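PDB 3NPK: geranyltranstransferase from Campylobacter jejuni, which probably condenses geranyl diphosphate with isopentenyl diphosphate to form farnesyl diphosphate, releasing pyrophosphate, in isoprenoid biosynthesis. Local coordinates for residues A[28-33]-A[95-100]; A[75-80]-A[89-94]; A[204-209]-A[261-266]. All blocks are in the same frame, centred on the assembly; numbering follows the deposited sequence.

Interaction 1. Residues A[28-33]-A[95-100]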
loop_
_atom_site.group_PDB
_atom_site.type_symbol
_atom_site.label_atom_id
_atom_site.label_comp_id
_atom_site.label_asym_id
_atom_site.label_seq_id
_atom_site.Cartn_x
_atom_site.Cartn_y
_atom_site.Cartn_z
ATOM N N ASN A 28 14.458 3.803 -10.460
ATOM C CA ASN A 28 14.904 4.514 -9.262
ATOM C C ASN A 28 14.755 6.023 -9.361
ATOM O O ASN A 28 14.330 6.675 -8.411
ATOM C CB ASN A 28 16.343 4.152 -8.888
ATOM C CG ASN A 28 16.473 2.735 -8.378
ATOM O OD1 ASN A 28 15.526 2.167 -7.834
ATOM N ND2 ASN A 28 17.652 2.145 -8.562
ATOM N N GLU A 29 15.137 6.577 -10.503
ATOM C CA GLU A 29 14.980 8.005 -10.718
ATOM C C GLU A 29 13.503 8.405 -10.656
ATOM O O GLU A 29 13.152 9.440 -10.074
ATOM C CB GLU A 29 15.605 8.403 -12.063
ATOM C CG GLU A 29 17.126 8.445 -12.021
ATOM C CD GLU A 29 17.797 7.094 -12.254
ATOM O OE1 GLU A 29 17.099 6.076 -12.422
ATOM O OE2 GLU A 29 19.056 7.054 -12.274
ATOM N N ALA A 30 12.637 7.574 -11.232
ATOM C CA ALA A 30 11.205 7.860 -11.217
ATOM C C ALA A 30 10.631 7.790 -9.793
ATOM O O ALA A 30 9.770 8.587 -9.428
ATOM C CB ALA A 30 10.485 6.888 -12.122
ATOM N N LEU A 31 11.112 6.837 -9.001
ATOM C CA LEU A 31 10.725 6.736 -7.585
ATOM C C LEU A 31 11.083 8.004 -6.821
ATOM O O LEU A 31 10.314 8.478 -5.977
ATOM C CB LEU A 31 11.425 5.536 -6.916
ATOM C CG LEU A 31 10.857 4.121 -7.113
ATOM C CD1 LEU A 31 11.867 3.045 -6.719
ATOM C CD2 LEU A 31 9.547 3.944 -6.320
ATOM N N ALA A 32 12.272 8.534 -7.087
ATOM C CA ALA A 32 12.787 9.679 -6.336
ATOM C C ALA A 32 12.198 11.009 -6.793
ATOM O O ALA A 32 12.109 11.945 -6.022
ATOM C CB ALA A 32 14.311 9.729 -6.445
ATOM N N LEU A 33 11.806 11.085 -8.058
ATOM C CA LEU A 33 11.548 12.367 -8.696
ATOM C C LEU A 33 10.553 13.241 -7.933
ATOM O O LEU A 33 10.833 14.400 -7.638
ATOM C CB LEU A 33 11.056 12.135 -10.126
ATOM C CG LEU A 33 11.066 13.338 -11.061
ATOM C CD1 LEU A 33 12.505 13.819 -11.266
ATOM C CD2 LEU A 33 10.415 12.979 -12.389
ATOM N N PRO A 95 7.226 18.281 -14.637
ATOM C CA PRO A 95 6.213 17.446 -15.295
ATOM C C PRO A 95 5.830 16.258 -14.427
ATOM O O PRO A 95 6.630 15.756 -13.646
ATOM C CB PRO A 95 6.917 16.966 -16.568
ATOM C CG PRO A 95 7.931 18.037 -16.851
ATOM C CD PRO A 95 8.417 18.478 -15.482
ATOM N N THR A 96 4.589 15.823 -14.551
ATOM C CA THR A 96 4.150 14.624 -13.855
ATOM C C THR A 96 4.852 13.373 -14.389
ATOM O O THR A 96 5.395 13.381 -15.509
ATOM C CB THR A 96 2.638 14.480 -13.974
ATOM O OG1 THR A 96 2.266 14.780 -15.328
ATOM C CG2 THR A 96 1.955 15.460 -13.030
ATOM N N LEU A 97 4.864 12.301 -13.595
ATOM C CA LEU A 97 5.591 11.090 -13.995
ATOM C C LEU A 97 5.081 10.483 -15.288
ATOM O O LEU A 97 5.847 9.889 -16.043
ATOM C CB LEU A 97 5.551 10.016 -12.906
ATOM C CG LEU A 97 6.422 10.270 -11.680
ATOM C CD1 LEU A 97 6.280 9.087 -10.724
ATOM C CD2 LEU A 97 7.870 10.535 -12.057
ATOM N N HIS A 98 3.782 10.593 -15.545
ATOM C CA HIS A 98 3.279 9.964 -16.757
ATOM C C HIS A 98 3.662 10.771 -17.996
ATOM O O HIS A 98 3.630 10.242 -19.100
ATOM C CB HIS A 98 1.768 9.715 -16.685
ATOM C CG HIS A 98 0.965 10.953 -16.502
ATOM N ND1 HIS A 98 0.716 11.502 -15.262
ATOM C CD2 HIS A 98 0.373 11.770 -17.402
ATOM C CE1 HIS A 98 -0.013 12.594 -15.408
ATOM N NE2 HIS A 98 -0.231 12.780 -16.698
ATOM N N LYS A 99 4.028 12.038 -17.809
ATOM C CA LYS A 99 4.540 12.850 -18.919
ATOM C C LYS A 99 6.043 12.652 -19.117
ATOM O O LYS A 99 6.513 12.540 -20.251
ATOM C CB LYS A 99 4.243 14.327 -18.673
ATOM C CG LYS A 99 2.753 14.652 -18.480
ATOM C CD LYS A 99 1.957 14.420 -19.744
ATOM C CE LYS A 99 2.470 15.313 -20.865
ATOM N NZ LYS A 99 1.605 15.261 -22.079
ATOM N N SER A 100 6.805 12.620 -18.027
ATOM C CA SER A 100 8.254 12.432 -18.128
ATOM C C SER A 100 8.633 11.022 -18.535
ATOM O O SER A 100 9.622 10.821 -19.255
ATOM C CB SER A 100 8.945 12.763 -16.811
ATOM O OG SER A 100 9.001 14.162 -16.627
#

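Interaction 2. Residues A[75-80]-A[89-94]. With PPV (pyrophosphate), chain C.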
loop_
_atom_site.group_PDB
_atom_site.type_symbol
_atom_site.label_atom_id
_atom_site.label_comp_id
_atom_site.label_asym_id
_atom_site.label_seq_id
_atom_site.Cartn_x
_atom_site.Cartn_y
_atom_site.Cartn_z
ATOM N N TYR A 75 2.508 9.133 -3.178
ATOM C CA TYR A 75 1.877 8.133 -4.059
ATOM C C TYR A 75 0.483 8.625 -4.476
ATOM O O TYR A 75 0.089 8.520 -5.645
ATOM C CB TYR A 75 1.846 6.718 -3.436
ATOM C CG TYR A 75 0.452 6.155 -3.173
ATOM C CD1 TYR A 75 -0.375 5.752 -4.221
ATOM C CD2 TYR A 75 -0.021 6.003 -1.870
ATOM C CE1 TYR A 75 -1.639 5.254 -3.987
ATOM C CE2 TYR A 75 -1.286 5.483 -1.624
ATOM C CZ TYR A 75 -2.091 5.125 -2.683
ATOM O OH TYR A 75 -3.358 4.629 -2.476
ATOM N N SER A 76 -0.243 9.224 -3.538
ATOM C CA SER A 76 -1.609 9.636 -3.832
ATOM C C SER A 76 -1.626 10.741 -4.877
ATOM O O SER A 76 -2.515 10.775 -5.733
ATOM C CB SER A 76 -2.351 10.054 -2.549
ATOM O OG SER A 76 -2.006 11.358 -2.112
ATOM N N LEU A 77 -0.644 11.638 -4.821
ATOM C CA LEU A 77 -0.564 12.712 -5.801
ATOM C C LEU A 77 -0.277 12.160 -7.192
ATOM O O LEU A 77 -0.864 12.614 -8.171
ATOM C CB LEU A 77 0.515 13.721 -5.428
ATOM C CG LEU A 77 0.347 14.410 -4.071
ATOM C CD1 LEU A 77 1.422 15.454 -3.874
ATOM C CD2 LEU A 77 -1.048 15.027 -3.897
ATOM N N ILE A 78 0.640 11.198 -7.267
ATOM C CA ILE A 78 1.022 10.598 -8.538
ATOM C C ILE A 78 -0.185 9.905 -9.172
ATOM O O ILE A 78 -0.478 10.098 -10.369
ATOM C CB ILE A 78 2.195 9.607 -8.355
ATOM C CG1 ILE A 78 3.476 10.357 -7.964
ATOM C CG2 ILE A 78 2.414 8.768 -9.624
ATOM C CD1 ILE A 78 4.602 9.462 -7.410
ATOM N N HIS A 79 -0.924 9.121 -8.379
ATOM C CA HIS A 79 -2.128 8.493 -8.935
ATOM C C HIS A 79 -3.217 9.504 -9.282
ATOM O O HIS A 79 -3.850 9.392 -10.338
ATOM C CB HIS A 79 -2.655 7.364 -8.046
ATOM C CG HIS A 79 -1.854 6.103 -8.157
ATOM N ND1 HIS A 79 -2.263 4.905 -7.604
ATOM C CD2 HIS A 79 -0.683 5.840 -8.798
ATOM C CE1 HIS A 79 -1.367 3.969 -7.877
ATOM N NE2 HIS A 79 -0.397 4.513 -8.597
ATOM N N ASP A 80 -3.434 10.496 -8.416
ATOM C CA ASP A 80 -4.487 11.482 -8.673
ATOM C C ASP A 80 -4.202 12.289 -9.945
ATOM O O ASP A 80 -5.133 12.720 -10.629
ATOM C CB ASP A 80 -4.630 12.436 -7.502
ATOM C CG ASP A 80 -5.175 11.761 -6.246
ATOM O OD1 ASP A 80 -5.489 10.543 -6.269
ATOM O OD2 ASP A 80 -5.268 12.462 -5.226
ATOM N N ASP A 89 -0.525 17.837 -16.023
ATOM C CA ASP A 89 0.740 17.830 -16.746
ATOM C C ASP A 89 1.929 18.195 -15.867
ATOM O O ASP A 89 3.074 17.913 -16.232
ATOM C CB ASP A 89 0.692 18.815 -17.921
ATOM C CG ASP A 89 -0.186 18.334 -19.065
ATOM O OD1 ASP A 89 -0.554 17.145 -19.108
ATOM O OD2 ASP A 89 -0.496 19.159 -19.947
ATOM N N PHE A 90 1.665 18.852 -14.740
ATOM C CA PHE A 90 2.720 19.289 -13.826
ATOM C C PHE A 90 2.318 19.101 -12.370
ATOM O O PHE A 90 1.135 19.167 -12.029
ATOM C CB PHE A 90 3.034 20.768 -14.039
ATOM C CG PHE A 90 3.527 21.085 -15.414
ATOM C CD1 PHE A 90 4.872 21.002 -15.714
ATOM C CD2 PHE A 90 2.640 21.454 -16.415
ATOM C CE1 PHE A 90 5.328 21.283 -16.985
ATOM C CE2 PHE A 90 3.088 21.737 -17.684
ATOM C CZ PHE A 90 4.437 21.655 -17.970
ATOM N N ARG A 91 3.315 18.874 -11.520
ATOM C CA ARG A 91 3.121 18.751 -10.074
ATOM C C ARG A 91 4.443 19.128 -9.399
ATOM O O ARG A 91 5.507 18.719 -9.848
ATOM C CB ARG A 91 2.722 17.315 -9.713
ATOM C CG ARG A 91 2.820 16.953 -8.220
ATOM C CD ARG A 91 1.713 17.562 -7.402
ATOM N NE ARG A 91 0.431 16.934 -7.691
ATOM C CZ ARG A 91 -0.679 17.160 -7.000
ATOM N NH1 ARG A 91 -1.797 16.547 -7.352
ATOM N NH2 ARG A 91 -0.671 17.996 -5.959
ATOM N N ARG A 92 4.374 19.923 -8.339
ATOM C CA ARG A 92 5.574 20.331 -7.599
ATOM C C ARG A 92 6.647 20.952 -8.508
ATOM O O ARG A 92 7.856 20.816 -8.275
ATOM C CB ARG A 92 6.132 19.153 -6.791
ATOM C CG ARG A 92 5.246 18.780 -5.612
ATOM C CD ARG A 92 5.648 17.452 -4.984
ATOM N NE ARG A 92 4.929 17.220 -3.735
ATOM C CZ ARG A 92 5.037 16.105 -3.012
ATOM N NH1 ARG A 92 5.850 15.127 -3.405
ATOM N NH2 ARG A 92 4.334 15.960 -1.901
ATOM N N GLY A 93 6.194 21.642 -9.546
ATOM C CA GLY A 93 7.100 22.418 -10.373
ATOM C C GLY A 93 7.762 21.672 -11.519
ATOM O O GLY A 93 8.523 22.257 -12.283
ATOM N N ILE A 94 7.474 20.384 -11.645
ATOM C CA ILE A 94 8.038 19.573 -12.718
ATOM C C ILE A 94 6.924 18.834 -13.451
ATOM O O ILE A 94 5.798 18.767 -12.960
ATOM C CB ILE A 94 9.050 18.547 -12.165
ATOM C CG1 ILE A 94 8.416 17.657 -11.086
ATOM C CG2 ILE A 94 10.271 19.261 -11.598
ATOM C CD1 ILE A 94 9.221 16.397 -10.807
HETATM O O11 PPV C . -1.574 18.852 -1.497
HETATM P P1 PPV C . -0.379 19.639 -0.677
HETATM O O21 PPV C . -0.707 21.245 -0.533
HETATM O O31 PPV C . -0.233 19.083 0.669
HETATM O OPP PPV C . 0.950 19.502 -1.629
HETATM P P2 PPV C . 2.513 19.260 -1.199
HETATM O O12 PPV C . 3.276 19.325 -2.659
HETATM O O22 PPV C . 2.724 17.755 -0.623
HETATM O O32 PPV C . 3.013 20.311 -0.295
#

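Interaction 3. Residues A[204-209]-A[261-266]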
loop_
_atom_site.group_PDB
_atom_site.type_symbol
_atom_site.label_atom_id
_atom_site.label_comp_id
_atom_site.label_asym_id
_atom_site.label_seq_id
_atom_site.Cartn_x
_atom_site.Cartn_y
_atom_site.Cartn_z
ATOM N N GLY A 204 -7.091 17.538 14.033
ATOM C CA GLY A 204 -6.652 17.326 12.655
ATOM C C GLY A 204 -7.802 17.294 11.654
ATOM O O GLY A 204 -7.701 17.866 10.564
ATOM N N LEU A 205 -8.910 16.647 12.020
ATOM C CA LEU A 205 -10.073 16.590 11.126
ATOM C C LEU A 205 -10.593 17.991 10.861
ATOM O O LEU A 205 -10.969 18.328 9.730
ATOM C CB LEU A 205 -11.193 15.765 11.746
ATOM C CG LEU A 205 -10.934 14.278 11.926
ATOM C CD1 LEU A 205 -12.162 13.660 12.593
ATOM C CD2 LEU A 205 -10.592 13.568 10.589
ATOM N N LYS A 206 -10.631 18.807 11.912
ATOM C CA LYS A 206 -11.128 20.175 11.779
ATOM C C LYS A 206 -10.206 21.008 10.886
ATOM O O LYS A 206 -10.664 21.760 10.033
ATOM C CB LYS A 206 -11.296 20.831 13.151
ATOM C CG LYS A 206 -12.114 22.105 13.109
ATOM C CD LYS A 206 -12.436 22.604 14.500
ATOM C CE LYS A 206 -13.455 21.717 15.165
ATOM N NZ LYS A 206 -13.810 22.252 16.504
ATOM N N LEU A 207 -8.901 20.857 11.069
ATOM C CA LEU A 207 -7.944 21.594 10.249
ATOM C C LEU A 207 -8.124 21.225 8.786
ATOM O O LEU A 207 -8.113 22.094 7.914
ATOM C CB LEU A 207 -6.517 21.270 10.684
ATOM C CG LEU A 207 -6.127 21.834 12.049
ATOM C CD1 LEU A 207 -4.697 21.469 12.336
ATOM C CD2 LEU A 207 -6.329 23.340 12.068
ATOM N N GLY A 208 -8.283 19.928 8.520
ATOM C CA GLY A 208 -8.474 19.471 7.158
ATOM C C GLY A 208 -9.673 20.134 6.500
ATOM O O GLY A 208 -9.600 20.582 5.349
ATOM N N LEU A 209 -10.785 20.187 7.228
ATOM C CA LEU A 209 -12.010 20.818 6.735
ATOM C C LEU A 209 -11.807 22.313 6.513
ATOM O O LEU A 209 -12.221 22.864 5.489
ATOM C CB LEU A 209 -13.129 20.592 7.746
ATOM C CG LEU A 209 -14.475 21.274 7.532
ATOM C CD1 LEU A 209 -15.078 20.818 6.224
ATOM C CD2 LEU A 209 -15.374 20.931 8.707
ATOM N N GLU A 261 -8.798 27.438 17.759
ATOM C CA GLU A 261 -8.039 28.255 18.703
ATOM C C GLU A 261 -8.244 27.753 20.137
ATOM O O GLU A 261 -7.295 27.660 20.931
ATOM C CB GLU A 261 -8.461 29.725 18.564
ATOM C CG GLU A 261 -7.879 30.682 19.600
ATOM C CD GLU A 261 -8.322 32.127 19.363
ATOM O OE1 GLU A 261 -8.144 32.632 18.237
ATOM O OE2 GLU A 261 -8.863 32.755 20.296
ATOM N N GLN A 262 -9.488 27.415 20.470
ATOM C CA GLN A 262 -9.794 26.877 21.793
ATOM C C GLN A 262 -9.161 25.499 21.997
ATOM O O GLN A 262 -8.620 25.197 23.072
ATOM C CB GLN A 262 -11.308 26.802 21.988
ATOM C CG GLN A 262 -11.981 28.150 21.876
ATOM C CD GLN A 262 -13.483 28.057 21.938
ATOM O OE1 GLN A 262 -14.043 27.323 22.759
ATOM N NE2 GLN A 262 -14.153 28.812 21.077
ATOM N N ASP A 263 -9.218 24.670 20.957
ATOM C CA ASP A 263 -8.633 23.335 21.007
ATOM C C ASP A 263 -7.113 23.399 21.163
ATOM O O ASP A 263 -6.515 22.588 21.875
ATOM C CB ASP A 263 -9.001 22.531 19.756
ATOM C CG ASP A 263 -10.505 22.334 19.601
ATOM O OD1 ASP A 263 -11.224 22.338 20.628
ATOM O OD2 ASP A 263 -10.966 22.169 18.448
ATOM N N LEU A 264 -6.489 24.374 20.514
ATOM C CA LEU A 264 -5.041 24.521 20.610
ATOM C C LEU A 264 -4.622 24.934 22.022
ATOM O O LEU A 264 -3.563 24.513 22.495
ATOM C CB LEU A 264 -4.526 25.520 19.566
ATOM C CG LEU A 264 -4.497 25.002 18.123
ATOM C CD1 LEU A 264 -4.384 26.155 17.140
ATOM C CD2 LEU A 264 -3.360 24.006 17.928
ATOM N N GLU A 265 -5.454 25.742 22.690
ATOM C CA GLU A 265 -5.169 26.163 24.066
ATOM C C GLU A 265 -5.106 24.984 25.016
ATOM O O GLU A 265 -4.510 25.090 26.081
ATOM C CB GLU A 265 -6.189 27.180 24.594
ATOM C CG GLU A 265 -6.010 28.561 23.980
ATOM C CD GLU A 265 -6.351 29.715 24.919
ATOM O OE1 GLU A 265 -7.101 29.516 25.899
ATOM O OE2 GLU A 265 -5.853 30.836 24.670
ATOM N N LYS A 266 -5.712 23.864 24.630
ATOM C CA LYS A 266 -5.697 22.653 25.456
ATOM C C LYS A 266 -4.474 21.752 25.234
ATOM O O LYS A 266 -4.317 20.732 25.900
ATOM C CB LYS A 266 -6.969 21.841 25.211
ATOM C CG LYS A 266 -8.229 22.507 25.706
ATOM C CD LYS A 266 -8.208 22.613 27.214
ATOM C CE LYS A 266 -9.554 23.035 27.764
ATOM N NZ LYS A 266 -9.417 23.303 29.207
#

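Interaction 1. Residues A[28-33]-A[95-100]
Leu33 and Leu97 meet through one methyl each, CD2 to CD2 at 3.5 Å, and so join helix 27-37 to the short helix 97-100 within the mainly helical fold of the polyprenyl synthases. The short helix is seated with no hydrogen bond between the two segments. The backbones come nearest at Ala30 and Leu97, whose CA atoms are 7.0 Å apart. Into this gap reaches the side chain of Leu97, forked at its end: CD1 and CD2 both lie 3.8 Å from Ala30 O, while CD2 also approaches Ala30 CB at 4.5 Å. Leu33 has its CG anti to the backbone N (chi1 -165°), and its branch passes alongside that of Leu97, the two running in opposite directions.

The methyl contact of Leu33 with Leu97 is the tight point, although Leu33 is partly exposed. The Ala30 side is deeper but looser; Ala30 and Leu97 are buried there, and both pack on Val109 of helix 103-122. Toward the outside the contact thins: the exposed Ser100 directs its CB at segment 28-33, yet Ser100 OG stays 4.6 Å from Leu33 CD2. At the start of helix 97-100, Thr96 sits at the N-cap position without a capping bond from its hydroxyl, which is hydrogen-bonded to Ala88 O instead; its carbonyl O accepts from both Lys99 N and Ser100 N, each at 3.0 Å.

Interaction 2. Residues A[75-80]-A[89-94]
Leu77 on helix 59-80 faces Arg91 with 8.3 Å between their CA atoms, where a type I' turn from Arg91 to Ile94 closes a tight beta hairpin. The helix leads into the first aspartate-rich motif of the prenyl synthases, Asp80 and Asp81 with Asp86, and the hairpin bears the Arg-Arg-Gly that follows it.

One leucine here serves two arginines, a methyl for each. Leu77 CD2 lies 3.4 Å above the guanidinium plane of Arg91, and CD1 lies as far above that of Arg92, both displaced toward the rim. The two arginines differ in shape and in polar partners. Arg91 is bent at chi2 (74°) and chi3, folding over Leu77 CB and CD2, and its NH1 forms a salt bridge with Asp81. Arg92 is extended from CG to NE and presents its edge to the bound pyrophosphate, which Lys40 N and Arg43 also hold.

The remaining nitrogen of Arg92, NH1, bonds Met34 O and Thr74 OG1, which would limit rotation of the group while Leu77 covers one face. At the ligand, two phosphoryl oxygens on P2 are gripped side by side: Arg92 NE to pyrophosphate O12 is 2.9 Å and nearly straight at 175°, and Arg92 NH2 to O22 is 2.7 Å at 163°.

Interaction 3. Residues A[204-209]-A[261-266]
Lys206 and Asp263 reach toward each other across the gap between helices 194-220 and 246-265, and their meeting is a salt bridge of the long, weak kind: NZ to OD2 is 3.4 Å. With the CA atoms of Lys206 and Asp263 10.1 Å apart, the lysine must supply most of the span. A chi1 of -166° swings its chain away from its own amide nitrogen, and the chain stays straight through chi2; a kink at chi3 (-72°) then turns CE and NZ aside, leaving Lys206 CE 4.1 Å from Asp263 OD2. The two side chains cross at about a right angle.

In this helical bundle of the polyprenyl synthase fold the two segments run in roughly opposite directions, and the charged pair lies on the surface. Beneath it, Leu207 and Leu264 both pack on Ile279 of helix 269-282, which thus helps to join the two helices from the buried side.

The stronger partner of the ammonium is Glu259, one helical turn before Asp263, with OE1 in a salt bridge to NZ. The side chain of Lys206 also rests on Leu256 and Cys260.

Interactions 1 and 2 are neighbours, their centres about 9 Å apart, and interaction 2 is nested in the chain loop that interaction 1 closes. They share a hairpin whose strand 94-95 leads into helix 97-100: Leu33 packs on Ile94, Leu97 on Ile78, and Thr96 N probably bonds Asp89 O. Interaction 3 stands on the opposite side of the chain's centre, about 35 Å from interaction 1 and about 28 Å from interaction 2, centre to centre. Chemistry follows place. Buried 28-33/95-100 rests on apolar side chains, with no hydrogen bond across it; partly buried 75-80/89-94 sets a leucine against the faces of two arginines, one of which binds the ligand; surface 204-209/261-266 relies on charge and buries the least area.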